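Local coordinates for uncharacterized hypothetical protein (Parabacteroides merdae, PDB 4EI0), which is of unknown function but belongs to the DUF4466 family and is built largely from antiparallel beta sheets, at residues Ser58-Ala63 with Tyr112-Pro117; Ile21-Pro26 with Glu35-Tyr40; Thr66-Asn71 with Thr95-Asp100; Phe127-Lys132 with Tyr141-Tyr146; Glu119-Asp124 with Lys150-Lys155. One frame throughout, in Å; residues are numbered along the deposited sequence. Where two conformers were deposited one is given.

Contacts 1 to 4 belong to a pair of facing five-stranded antiparallel sheets. Contact 2 pairs two strands of one sheet and contact 4 two of the other; backbone bonds dominate both, and both carry aromatic rings on the inner side. Contact 3 spans the two sheets through apolar groups, with four of its seven touching residues buried. Contact 1, partly buried, fastens a loop from the second sheet to strand 107-115 of the first with a tyrosine hydroxyl. Contact 5 is a surface contact, with charged groups where the chain leaves this region for the C-terminal sheets. Contacts 1 and 2 share a sheet, their strands 107-115 and 35-43 being neighbours.

Contact 1 of 5, residues Ser58-Ala63 with Tyr112-Pro117; sequences SSIAGA and YYYIIP
Tyr114 reaches across to the loop 58-63 and presents the hydroxyl end of its ring to Ile60. Its CG stands anti to the backbone N (chi1 175°), and Ile60 O lies at the ring's edge, in the ring plane. Tyr114 OH donates to Ile60 O at 2.7 Å, coming from above the carbonyl plane, while Ser58 OG donates to that same oxygen at 2.9 Å from the opposite face. Gly62 comes up obliquely to the ring, with its CA 3.4 Å from Tyr114 CE1, so close that a beta carbon at Gly62 would be tight against CD1. Ser58 CB also approaches CE1 of the ring obliquely. The loop follows strand 51-58 of one sheet of a beta sandwich, and Tyr114 sits near the end of strand 107-115 in the facing sheet, its ring meeting Phe127 edge-to-face. A phenylalanine here would keep the ring but would probably leave Ile60 O with only the Ser58 hydroxyl of its two donors, and the loop less firmly tied. Beyond the strand, Pro117 CG lies 3.9 Å from Ile60 CG2 and 3.3 Å from Ala61 O. Ala63 N donates to Ile115 O at 2.8 Å, and Ala63 CB packs 4.0 Å from Ile115 CG2.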
# COMPACT_ATOMS: atom_id res chain seq x y z
N SER B 58 19.04 12.59 15.11
CA SER B 58 19.90 13.46 14.28
C SER B 58 21.12 13.88 15.06
O SER B 58 21.09 13.88 16.29
CB SER B 58 19.17 14.74 13.85
OG SER B 58 18.76 15.45 14.99
N SER B 59 22.17 14.29 14.36
CA SER B 59 23.43 14.64 15.02
C SER B 59 23.37 16.08 15.56
O SER B 59 24.13 16.40 16.43
CB SER B 59 24.62 14.47 14.06
OG SER B 59 24.47 15.30 12.96
N ILE B 60 22.50 16.91 15.03
CA ILE B 60 22.24 18.24 15.56
C ILE B 60 20.71 18.31 15.64
O ILE B 60 19.98 18.01 14.67
CB ILE B 60 22.77 19.34 14.62
CG1 ILE B 60 24.30 19.32 14.51
CG2 ILE B 60 22.32 20.68 15.12
CD1 ILE B 60 24.83 20.20 13.39
N ALA B 61 20.20 18.72 16.79
CA ALA B 61 18.77 18.70 17.03
C ALA B 61 18.04 19.54 16.02
O ALA B 61 18.43 20.67 15.77
CB ALA B 61 18.50 19.23 18.44
N GLY B 62 16.96 19.03 15.47
CA GLY B 62 16.23 19.77 14.46
C GLY B 62 15.47 20.96 15.04
O GLY B 62 15.19 20.96 16.21
N ALA B 63 15.11 21.95 14.22
CA ALA B 63 14.25 23.05 14.68
C ALA B 63 12.85 22.52 14.95
O ALA B 63 12.46 21.44 14.47
CB ALA B 63 14.17 24.20 13.64
N TYR B 112 9.96 11.32 7.30
CA TYR B 112 10.55 12.14 8.35
C TYR B 112 11.03 13.44 7.74
O TYR B 112 11.67 13.44 6.67
CB TYR B 112 11.70 11.39 8.99
CG TYR B 112 12.64 12.19 9.89
CD1 TYR B 112 12.28 12.55 11.17
CD2 TYR B 112 13.91 12.51 9.47
CE1 TYR B 112 13.12 13.26 12.00
CE2 TYR B 112 14.77 13.23 10.28
CZ TYR B 112 14.38 13.59 11.53
OH TYR B 112 15.24 14.25 12.35
N TYR B 113 10.72 14.52 8.44
CA TYR B 113 11.06 15.88 8.05
C TYR B 113 11.95 16.50 9.12
O TYR B 113 11.54 16.66 10.26
CB TYR B 113 9.77 16.68 7.90
CG TYR B 113 8.90 16.16 6.78
CD1 TYR B 113 9.05 16.62 5.48
CD2 TYR B 113 7.93 15.22 7.03
CE1 TYR B 113 8.25 16.16 4.46
CE2 TYR B 113 7.12 14.74 6.02
CZ TYR B 113 7.28 15.22 4.75
OH TYR B 113 6.51 14.71 3.79
N TYR B 114 13.20 16.77 8.76
CA TYR B 114 14.13 17.43 9.63
C TYR B 114 14.12 18.90 9.23
O TYR B 114 14.43 19.21 8.08
CB TYR B 114 15.52 16.88 9.43
CG TYR B 114 16.61 17.55 10.19
CD1 TYR B 114 16.82 17.26 11.53
CD2 TYR B 114 17.51 18.41 9.58
CE1 TYR B 114 17.87 17.83 12.24
CE2 TYR B 114 18.58 18.98 10.29
CZ TYR B 114 18.75 18.71 11.61
OH TYR B 114 19.76 19.24 12.32
N ILE B 115 13.78 19.80 10.16
CA ILE B 115 13.81 21.25 9.86
C ILE B 115 15.20 21.72 10.29
O ILE B 115 15.57 21.58 11.44
CB ILE B 115 12.70 22.03 10.55
CG1 ILE B 115 11.31 21.44 10.28
CG2 ILE B 115 12.67 23.48 10.05
CD1 ILE B 115 10.91 21.39 8.81
N ILE B 116 15.99 22.23 9.34
CA ILE B 116 17.40 22.59 9.51
C ILE B 116 17.49 23.76 10.47
O ILE B 116 16.87 24.78 10.23
CB ILE B 116 18.08 22.89 8.12
CG1 ILE B 116 17.99 21.69 7.19
CG2 ILE B 116 19.52 23.28 8.26
CD1 ILE B 116 18.25 21.96 5.72
N PRO B 117 18.22 23.59 11.61
CA PRO B 117 18.22 24.64 12.64
C PRO B 117 19.39 25.59 12.38
O PRO B 117 20.35 25.19 11.71
CB PRO B 117 18.49 23.86 13.91
CG PRO B 117 19.47 22.79 13.44
CD PRO B 117 18.95 22.39 12.09

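Contact 2 of 5, residues Ile21-Pro26 with Glu35-Tyr40; sequences IKRSLP and EIEFAY
Ile21 and Ala39 satisfy each other's backbone: Ile21 N donates to Ala39 O at 3.0 Å, and Ala39 N returns a bond to Ile21 O. They form an antiparallel hydrogen-bonded pair, followed by Lys22 with Phe38 as a non-hydrogen-bonded one. Glu37 O takes the next donor, Arg23 N, at 2.7 Å, with Ser24 N adding a weak bond. Where the strand gives way to loop, a side chain replaces the backbone acceptor: Ser24 OG, turned beside its own N, receives Glu37 N at 2.9 Å in an almost straight bond (177°). Strand 17-22 is the outermost strand on this side of the sheet, with strand 35-43 between it and 107-115. On the side of the sheet that carries Lys22 and Phe38, the lysine chain runs obliquely past the ring, Lys22 CB 3.9 Å from Phe38 CE2, and goes on to set CE 3.8 Å from Ile36 CG2. The bend at chi4 (-83°) then swings NZ back so that it donates to Ser24 O at 2.9 Å, from above the carbonyl plane. An alanine in place of Lys22 would probably leave Ser24 O without its ammonium partner and open a gap beside the Ile36 methyl. The side that carries Ile21 and Ala39 also holds a salt bridge, in which Glu37 OE2 lies at the edge of the Arg23 guanidinium; the modelled approach to NE is doubtfully short, and the two planes are 51° apart. Arg23 CD rests against Ala39 CB at 3.5 Å.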
# COMPACT_ATOMS: atom_id res chain seq x y z
N ILE B 21 15.62 6.26 2.35
CA ILE B 21 16.07 7.05 1.19
C ILE B 21 15.82 8.54 1.44
O ILE B 21 14.77 8.92 1.91
CB ILE B 21 15.47 6.56 -0.17
CG1 ILE B 21 13.99 6.93 -0.35
CG2 ILE B 21 15.67 5.04 -0.31
CD1 ILE B 21 13.49 6.85 -1.79
N LYS B 22 16.83 9.37 1.20
CA LYS B 22 16.65 10.81 1.26
C LYS B 22 15.78 11.18 0.07
O LYS B 22 16.09 10.78 -1.04
CB LYS B 22 18.03 11.50 1.18
CG LYS B 22 17.97 13.03 1.29
CD LYS B 22 19.35 13.63 1.51
CE LYS B 22 19.38 15.13 1.14
NZ LYS B 22 19.57 15.38 -0.31
N ARG B 23 14.67 11.86 0.29
CA ARG B 23 13.81 12.30 -0.83
C ARG B 23 14.29 13.63 -1.41
O ARG B 23 14.31 13.82 -2.61
CB ARG B 23 12.34 12.35 -0.42
CG ARG B 23 11.72 10.94 -0.47
CD ARG B 23 10.43 10.81 0.33
NE ARG B 23 9.39 11.77 -0.03
CZ ARG B 23 8.57 11.66 -1.08
NH1 ARG B 23 8.65 10.64 -1.93
NH2 ARG B 23 7.64 12.60 -1.29
N SER B 24 14.74 14.52 -0.55
CA SER B 24 15.35 15.76 -1.03
C SER B 24 16.46 15.47 -2.07
O SER B 24 17.29 14.55 -1.90
CB SER B 24 15.91 16.55 0.17
OG SER B 24 14.92 16.65 1.23
N LEU B 25 16.54 16.29 -3.10
CA LEU B 25 17.50 16.05 -4.20
C LEU B 25 18.97 16.35 -3.82
O LEU B 25 19.25 17.34 -3.12
CB LEU B 25 17.12 16.90 -5.41
CG LEU B 25 15.66 16.89 -5.83
CD1 LEU B 25 15.41 17.97 -6.88
CD2 LEU B 25 15.29 15.48 -6.31
N PRO B 26 19.92 15.49 -4.25
CA PRO B 26 21.35 15.66 -3.93
C PRO B 26 21.97 16.99 -4.43
O PRO B 26 22.91 17.49 -3.84
CB PRO B 26 22.03 14.50 -4.66
CG PRO B 26 20.98 13.47 -4.77
CD PRO B 26 19.66 14.18 -4.88
N GLU B 35 13.42 22.04 5.08
CA GLU B 35 13.39 20.66 5.52
C GLU B 35 14.32 19.77 4.70
O GLU B 35 14.59 20.06 3.52
CB GLU B 35 11.94 20.18 5.50
CG GLU B 35 11.32 20.10 4.14
CD GLU B 35 9.78 20.03 4.17
OE1 GLU B 35 9.10 20.51 5.11
OE2 GLU B 35 9.27 19.45 3.20
N ILE B 36 14.84 18.71 5.33
CA ILE B 36 15.43 17.57 4.62
C ILE B 36 14.43 16.42 4.90
O ILE B 36 14.08 16.12 6.06
CB ILE B 36 16.81 17.15 5.13
CG1 ILE B 36 17.71 18.36 5.25
CG2 ILE B 36 17.41 16.07 4.24
CD1 ILE B 36 19.14 18.03 5.61
N GLU B 37 13.95 15.85 3.82
CA GLU B 37 12.89 14.84 3.86
C GLU B 37 13.43 13.47 3.54
O GLU B 37 14.19 13.30 2.57
CB GLU B 37 11.86 15.18 2.82
CG GLU B 37 10.65 14.25 2.87
CD GLU B 37 9.66 14.54 1.77
OE1 GLU B 37 9.66 15.67 1.22
OE2 GLU B 37 8.87 13.64 1.46
N PHE B 38 13.02 12.49 4.33
CA PHE B 38 13.48 11.10 4.22
C PHE B 38 12.23 10.18 4.14
O PHE B 38 11.18 10.50 4.70
CB PHE B 38 14.34 10.72 5.43
CG PHE B 38 15.65 11.45 5.53
CD1 PHE B 38 15.72 12.68 6.13
CD2 PHE B 38 16.79 10.91 5.00
CE1 PHE B 38 16.93 13.35 6.22
CE2 PHE B 38 18.00 11.58 5.07
CZ PHE B 38 18.07 12.80 5.69
N ALA B 39 12.35 9.04 3.45
CA ALA B 39 11.31 8.02 3.40
C ALA B 39 11.91 6.77 4.03
O ALA B 39 12.85 6.19 3.48
CB ALA B 39 10.87 7.74 1.97
N TYR B 40 11.42 6.40 5.22
CA TYR B 40 11.97 5.31 6.03
C TYR B 40 11.01 4.12 5.90
O TYR B 40 9.89 4.19 6.38
CB TYR B 40 12.07 5.69 7.48
CG TYR B 40 12.69 4.66 8.41
CD1 TYR B 40 13.82 3.93 8.05
CD2 TYR B 40 12.17 4.44 9.69
CE1 TYR B 40 14.39 2.99 8.91
CE2 TYR B 40 12.75 3.52 10.57
CZ TYR B 40 13.86 2.80 10.18
OH TYR B 40 14.45 1.89 11.05

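Contact 3 of 5, residues Thr66-Asn71 with Thr95-Asp100; sequences TYFDPN and TTTVID
Asp69 OD1 is gripped by two donors of Asn71, just where the carbonyl O of Asp69 comes near Ile99 across the contact. Asn71 N reaches OD1 at 2.9 Å on the anti side of the carboxylate, closing an Asx turn, and Asn71 ND2 reaches it at 3.0 Å through the syn lone pair. The other oxygen, OD2, is bonded to the hydroxyl of Tyr73, so both carboxylate oxygens have partners. The turn carries Pro70 round to Ile99, whose CD1 lies 3.7 Å from Pro70 CA. The side chains of Phe68, Thr97 and Ile99 do most of the burying. Phe68 lays its CD2 between two methyls, Thr97 CG2 and Ile99 CG2, each 3.7 Å away. Ile99 CG1 stands anti to the backbone N (chi1 -167°), and from it CD1 continues to within 3.8 Å of Phe68 CB, so the isoleucine touches the phenylalanine with both of its branches. Nearer the start of segment 66-71, Thr66 CG2 packs 3.9 Å from Thr97 OG1. That hydroxyl is bonded to Thr92 OG1, which also bonds to Thr66 O, while Thr66 OG1 is held by Ala63 O and Ile115 N. Strand 67-75 lies between 107-115 and 81-85 in one sheet, and strand 96-100 between 51-58 and 91-93 in the other; Phe68 reaches across from the first and also touches Leu110 of 107-115 and Val56 of 51-58.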
# COMPACT_ATOMS: atom_id res chain seq x y z
N THR B 66 10.29 19.55 13.26
CA THR B 66 10.91 18.26 12.92
C THR B 66 9.94 17.12 13.40
O THR B 66 9.49 17.12 14.55
CB THR B 66 12.24 18.12 13.61
OG1 THR B 66 13.11 19.14 13.11
CG2 THR B 66 12.87 16.75 13.41
N TYR B 67 9.50 16.26 12.50
CA TYR B 67 8.54 15.24 12.85
C TYR B 67 8.54 14.06 11.86
O TYR B 67 9.11 14.16 10.79
CB TYR B 67 7.11 15.84 12.94
CG TYR B 67 6.45 16.11 11.65
CD1 TYR B 67 7.00 16.98 10.76
CD2 TYR B 67 5.24 15.50 11.30
CE1 TYR B 67 6.41 17.23 9.55
CE2 TYR B 67 4.63 15.76 10.09
CZ TYR B 67 5.23 16.62 9.23
OH TYR B 67 4.70 16.91 8.01
N PHE B 68 7.89 12.96 12.28
CA PHE B 68 7.45 11.90 11.39
C PHE B 68 6.00 12.16 11.09
O PHE B 68 5.21 12.32 12.00
CB PHE B 68 7.49 10.56 12.10
CG PHE B 68 8.75 9.79 11.95
CD1 PHE B 68 9.12 9.25 10.72
CD2 PHE B 68 9.50 9.45 13.06
CE1 PHE B 68 10.25 8.46 10.58
CE2 PHE B 68 10.63 8.68 12.92
CZ PHE B 68 10.99 8.17 11.68
N ASP B 69 5.62 12.17 9.83
CA ASP B 69 4.22 12.22 9.46
C ASP B 69 3.68 10.83 9.89
O ASP B 69 4.37 9.83 9.74
CB ASP B 69 4.19 12.53 7.94
CG ASP B 69 2.87 12.32 7.23
OD1 ASP B 69 2.01 11.57 7.67
OD2 ASP B 69 2.75 12.84 6.11
N PRO B 70 2.49 10.80 10.50
CA PRO B 70 1.99 9.56 11.06
C PRO B 70 1.37 8.62 10.01
O PRO B 70 0.84 7.55 10.40
CB PRO B 70 0.92 10.05 12.07
CG PRO B 70 0.41 11.34 11.47
CD PRO B 70 1.58 11.95 10.75
N ASN B 71 1.36 9.00 8.72
CA ASN B 71 0.78 8.13 7.71
C ASN B 71 1.83 7.27 7.07
O ASN B 71 2.89 7.75 6.77
CB ASN B 71 0.08 8.91 6.62
CG ASN B 71 -1.08 9.69 7.15
OD1 ASN B 71 -2.18 9.18 7.34
ND2 ASN B 71 -0.86 10.96 7.35
N THR B 95 17.51 15.81 19.84
CA THR B 95 17.91 15.07 18.65
C THR B 95 17.01 13.91 18.24
O THR B 95 17.17 13.39 17.15
CB THR B 95 19.26 14.43 18.90
OG1 THR B 95 19.17 13.58 20.06
CG2 THR B 95 20.32 15.53 19.17
N THR B 96 16.09 13.49 19.11
CA THR B 96 15.38 12.22 18.94
C THR B 96 13.89 12.38 18.70
O THR B 96 13.19 12.98 19.51
CB THR B 96 15.63 11.32 20.17
OG1 THR B 96 17.04 11.22 20.31
CG2 THR B 96 15.04 9.86 20.03
N THR B 97 13.44 11.83 17.59
CA THR B 97 12.04 11.81 17.20
C THR B 97 11.55 10.36 17.29
O THR B 97 12.16 9.49 16.72
CB THR B 97 11.86 12.33 15.77
OG1 THR B 97 12.31 13.69 15.68
CG2 THR B 97 10.40 12.18 15.31
N VAL B 98 10.45 10.13 18.00
CA VAL B 98 9.90 8.78 18.12
C VAL B 98 8.46 8.82 17.70
O VAL B 98 7.75 9.83 17.89
CB VAL B 98 10.04 8.25 19.56
CG1 VAL B 98 9.15 9.06 20.51
CG2 VAL B 98 9.76 6.75 19.61
N ILE B 99 8.01 7.73 17.09
CA ILE B 99 6.62 7.60 16.71
C ILE B 99 6.19 6.13 16.96
O ILE B 99 6.96 5.21 16.70
CB ILE B 99 6.38 8.01 15.26
CG1 ILE B 99 4.89 8.16 15.00
CG2 ILE B 99 7.05 6.98 14.34
CD1 ILE B 99 4.54 8.83 13.69
N ASP B 100 4.97 5.95 17.47
CA ASP B 100 4.42 4.63 17.81
C ASP B 100 3.38 4.22 16.81
O ASP B 100 2.51 5.03 16.46
CB ASP B 100 3.71 4.66 19.17
CG ASP B 100 4.67 4.68 20.33
OD1 ASP B 100 5.75 4.13 20.21
OD2 ASP B 100 4.33 5.25 21.38

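Contact 4 of 5, residues Phe127-Lys132 with Tyr141-Tyr146; sequences FSFSVK and YKLGPY
Phe127 starts from a backbone tied at both ends to Leu143: Phe127 N donates to Leu143 O at 2.9 Å, and Leu143 N donates back to Phe127 O. Its CB lies 3.9 Å from Leu143 O, and CG is anti to the carbonyl carbon (chi1 -61°). From there CD2 comes 4.1 Å from Tyr146 CD2, and CE2 draws in to 3.9 Å from that same atom. The two side chains cross at about a right angle, each ring offering its edge. At the other edge of the Phe127 ring CE1 lies against Ser58. The Tyr146 ring is backed by Gly144, whose CA stands over one face near the rim; at the glycine's backbone angles a beta carbon would jam against the carbonyl O of Leu143 and crowd Tyr146 CD2, and a cis peptide leads from it to Pro145. Phe129 and Tyr141 form the second hydrogen-bonded pair, and Tyr141 O lies at the edge of the Phe129 ring, 3.6 Å from CD1. Lys142, on the face of the sheet that carries Ser128, is salt-bridged to Glu140. Strands 124-133 and 138-147 make an antiparallel hairpin in which 138-147 is the outermost strand of its sheet; Phe127 and Phe129 face the other sheet, meeting Phe38 of strand 35-43.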
# COMPACT_ATOMS: atom_id res chain seq x y z
N PHE B 127 22.18 11.07 10.40
CA PHE B 127 20.94 10.53 10.93
C PHE B 127 21.03 9.02 11.18
O PHE B 127 21.54 8.27 10.34
CB PHE B 127 19.83 10.79 9.94
CG PHE B 127 19.58 12.24 9.68
CD1 PHE B 127 18.72 12.95 10.48
CD2 PHE B 127 20.24 12.89 8.66
CE1 PHE B 127 18.52 14.30 10.26
CE2 PHE B 127 20.01 14.25 8.40
CZ PHE B 127 19.13 14.94 9.20
N SER B 128 20.49 8.59 12.31
CA SER B 128 20.33 7.17 12.62
C SER B 128 18.87 6.82 12.82
O SER B 128 18.24 7.27 13.79
CB SER B 128 21.17 6.82 13.85
OG SER B 128 21.02 5.41 14.08
N PHE B 129 18.32 6.08 11.87
CA PHE B 129 16.90 5.65 11.90
C PHE B 129 16.84 4.25 12.51
O PHE B 129 17.75 3.44 12.29
CB PHE B 129 16.30 5.54 10.50
CG PHE B 129 16.21 6.84 9.74
CD1 PHE B 129 17.32 7.39 9.14
CD2 PHE B 129 15.01 7.55 9.70
CE1 PHE B 129 17.23 8.59 8.46
CE2 PHE B 129 14.93 8.75 9.03
CZ PHE B 129 16.04 9.27 8.40
N SER B 130 15.79 3.97 13.27
CA SER B 130 15.64 2.63 13.86
C SER B 130 14.19 2.30 14.07
O SER B 130 13.30 3.19 14.05
CB SER B 130 16.39 2.53 15.18
OG SER B 130 15.95 3.51 16.09
N VAL B 131 13.92 1.00 14.21
CA VAL B 131 12.58 0.43 14.24
C VAL B 131 12.53 -0.72 15.26
O VAL B 131 13.51 -1.44 15.42
CB VAL B 131 12.13 -0.06 12.82
CG1 VAL B 131 13.13 -1.04 12.22
CG2 VAL B 131 10.72 -0.65 12.86
N LYS B 132 11.40 -0.88 15.92
CA LYS B 132 11.10 -2.03 16.78
C LYS B 132 9.83 -2.75 16.28
O LYS B 132 8.88 -2.08 15.90
CB LYS B 132 10.84 -1.57 18.23
CG LYS B 132 12.04 -0.92 18.94
CD LYS B 132 11.65 -0.53 20.38
CE LYS B 132 12.45 0.61 21.00
NZ LYS B 132 13.55 0.22 21.93
N TYR B 141 19.33 1.95 10.49
CA TYR B 141 19.80 2.42 9.19
C TYR B 141 20.34 3.83 9.33
O TYR B 141 19.63 4.70 9.81
CB TYR B 141 18.67 2.43 8.16
CG TYR B 141 19.13 2.43 6.72
CD1 TYR B 141 19.53 3.60 6.10
CD2 TYR B 141 19.20 1.24 5.99
CE1 TYR B 141 19.98 3.59 4.78
CE2 TYR B 141 19.64 1.22 4.69
CZ TYR B 141 20.01 2.39 4.11
OH TYR B 141 20.44 2.32 2.85
N LYS B 142 21.58 4.07 8.89
CA LYS B 142 22.23 5.39 9.01
C LYS B 142 22.33 6.05 7.64
O LYS B 142 22.57 5.38 6.65
CB LYS B 142 23.66 5.25 9.57
CG LYS B 142 23.69 4.57 10.93
CD LYS B 142 25.10 4.43 11.49
CE LYS B 142 25.06 3.93 12.93
NZ LYS B 142 23.95 4.59 13.67
N LEU B 143 22.13 7.37 7.62
CA LEU B 143 22.30 8.18 6.43
C LEU B 143 23.10 9.45 6.78
O LEU B 143 23.05 9.97 7.91
CB LEU B 143 20.93 8.57 5.85
CG LEU B 143 20.23 7.55 4.99
CD1 LEU B 143 18.91 8.15 4.53
CD2 LEU B 143 21.15 7.18 3.82
N GLY B 144 23.83 9.95 5.78
CA GLY B 144 24.67 11.11 5.90
C GLY B 144 26.13 10.78 6.15
O GLY B 144 26.50 9.61 6.21
N PRO B 145 26.97 11.80 6.37
CA PRO B 145 26.54 13.16 6.66
C PRO B 145 26.14 13.94 5.45
O PRO B 145 26.49 13.59 4.34
CB PRO B 145 27.77 13.80 7.31
CG PRO B 145 28.92 13.03 6.77
CD PRO B 145 28.42 11.64 6.58
N TYR B 146 25.33 14.95 5.68
CA TYR B 146 24.89 15.84 4.66
C TYR B 146 25.34 17.28 5.00
O TYR B 146 25.22 17.70 6.15
CB TYR B 146 23.38 15.82 4.58
CG TYR B 146 22.77 14.48 4.22
CD1 TYR B 146 22.95 13.94 2.92
CD2 TYR B 146 22.05 13.76 5.14
CE1 TYR B 146 22.43 12.72 2.58
CE2 TYR B 146 21.52 12.50 4.82
CZ TYR B 146 21.69 12.00 3.55
OH TYR B 146 21.12 10.80 3.22

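Contact 5 of 5, residues Glu119-Asp124 with Lys150-Lys155; sequences EARGKD and KMDMAK
Arg121 supplies the charged part of the contact, its NH2 forming a salt bridge with Asp152 OD1 at 3.0 Å. The hydrogen bond within it is weak, and the guanidinium and carboxylate planes are 49° apart. Both groups have second partners: NH2 also pairs with Glu118, and Asp152 OD2 with Arg309, so charge is probably spread along a chain of acids and bases. The guanidinium also bonds to the backbone: Arg121 NH1 donates to Lys150 O at 3.0 Å. The oxygen lies in the guanidinium plane, but the donor stands above the carbonyl plane. Apolar touches come from the base of the arginine, whose CG, set anti to the backbone N (chi1 -175°), is 3.8 Å from Lys150 CA, and from Gly122 CA, 3.9 Å from Lys150 CG. Gly122 has a positive phi within a type II beta turn from Ala120 to Lys123, closed by Lys123 N to Ala120 O at 2.8 Å. The turn lies between strands 107-115 and 124-133 of the N-terminal sheets; residues 150-155 lead into strand 152-159, which pairs with 302-311 in a C-terminal sheet, while helix 256-261 packs on Met151 (modelled as selenomethionine).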
# COMPACT_ATOMS: atom_id res chain seq x y z
N GLU B 119 21.75 26.41 14.29
CA GLU B 119 23.02 25.85 14.76
C GLU B 119 23.68 24.87 13.76
O GLU B 119 24.85 24.55 13.92
CB GLU B 119 22.87 25.25 16.17
CG GLU B 119 22.63 23.76 16.29
CD GLU B 119 23.04 23.19 17.66
OE1 GLU B 119 24.25 23.00 17.90
OE2 GLU B 119 22.16 22.91 18.49
N ALA B 120 22.95 24.39 12.73
CA ALA B 120 23.54 23.49 11.73
C ALA B 120 24.21 24.27 10.59
O ALA B 120 24.84 23.65 9.75
CB ALA B 120 22.51 22.53 11.16
N ARG B 121 24.10 25.61 10.56
CA ARG B 121 24.56 26.41 9.39
C ARG B 121 26.01 26.13 9.12
O ARG B 121 26.83 26.12 10.04
CB ARG B 121 24.40 27.92 9.65
CG ARG B 121 24.73 28.81 8.47
CD ARG B 121 24.71 30.28 8.81
NE ARG B 121 23.36 30.69 9.21
CZ ARG B 121 22.36 30.94 8.38
NH1 ARG B 121 22.52 30.96 7.06
NH2 ARG B 121 21.19 31.20 8.86
N GLY B 122 26.34 25.86 7.86
CA GLY B 122 27.70 25.49 7.52
C GLY B 122 28.23 24.20 8.09
O GLY B 122 29.40 23.97 7.93
N LYS B 123 27.42 23.34 8.73
CA LYS B 123 27.99 22.10 9.34
C LYS B 123 27.47 20.88 8.60
O LYS B 123 26.78 21.03 7.63
CB LYS B 123 27.65 22.00 10.82
CG LYS B 123 28.25 23.10 11.67
CD LYS B 123 27.57 23.13 13.03
CE LYS B 123 27.87 24.42 13.79
NZ LYS B 123 29.26 24.40 14.25
N ASP B 124 27.79 19.69 9.05
CA ASP B 124 27.29 18.45 8.48
C ASP B 124 26.23 17.93 9.46
O ASP B 124 26.31 18.19 10.66
CB ASP B 124 28.42 17.40 8.39
CG ASP B 124 29.30 17.53 7.12
OD1 ASP B 124 29.24 18.54 6.39
OD2 ASP B 124 30.07 16.58 6.84
N LYS B 150 25.82 27.58 4.10
CA LYS B 150 25.94 28.86 4.84
C LYS B 150 24.91 29.89 4.43
O LYS B 150 24.77 30.96 5.06
CB LYS B 150 27.32 29.47 4.64
CG LYS B 150 28.44 28.68 5.33
CD LYS B 150 29.83 29.32 5.16
CE LYS B 150 29.80 30.85 5.07
NZ LYS B 150 31.16 31.45 5.26
N MSE B 151 24.18 29.60 3.37
CA MSE B 151 23.32 30.62 2.77
C MSE B 151 22.10 30.92 3.61
O MSE B 151 21.64 30.08 4.39
CB MSE B 151 22.87 30.20 1.37
CG MSE B 151 23.94 30.20 0.34
SE MSE B 151 23.29 29.69 -1.45
CE MSE B 151 22.62 27.88 -0.96
N ASP B 152 21.61 32.14 3.45
CA ASP B 152 20.27 32.55 3.85
C ASP B 152 19.44 32.72 2.61
O ASP B 152 19.97 33.05 1.54
CB ASP B 152 20.30 33.88 4.57
CG ASP B 152 20.73 33.75 6.04
OD1 ASP B 152 20.03 33.05 6.79
OD2 ASP B 152 21.75 34.36 6.43
N MSE B 153 18.13 32.51 2.74
CA MSE B 153 17.22 32.71 1.64
C MSE B 153 15.90 33.35 2.09
O MSE B 153 15.33 32.95 3.11
CB MSE B 153 16.96 31.33 0.99
CG MSE B 153 15.88 31.42 0.02
SE MSE B 153 15.78 29.79 -1.09
CE MSE B 153 15.39 28.39 0.28
N ALA B 154 15.40 34.31 1.33
CA ALA B 154 14.11 35.00 1.62
C ALA B 154 13.35 35.01 0.30
O ALA B 154 13.91 35.43 -0.72
CB ALA B 154 14.39 36.41 2.11
N LYS B 155 12.09 34.56 0.29
CA LYS B 155 11.35 34.42 -0.93
C LYS B 155 10.12 35.29 -0.97
O LYS B 155 9.54 35.60 0.05
CB LYS B 155 10.91 32.98 -1.14
CG LYS B 155 12.04 32.01 -1.32
CD LYS B 155 11.51 30.58 -1.32
CE LYS B 155 10.62 30.34 -2.54
NZ LYS B 155 10.42 28.89 -2.78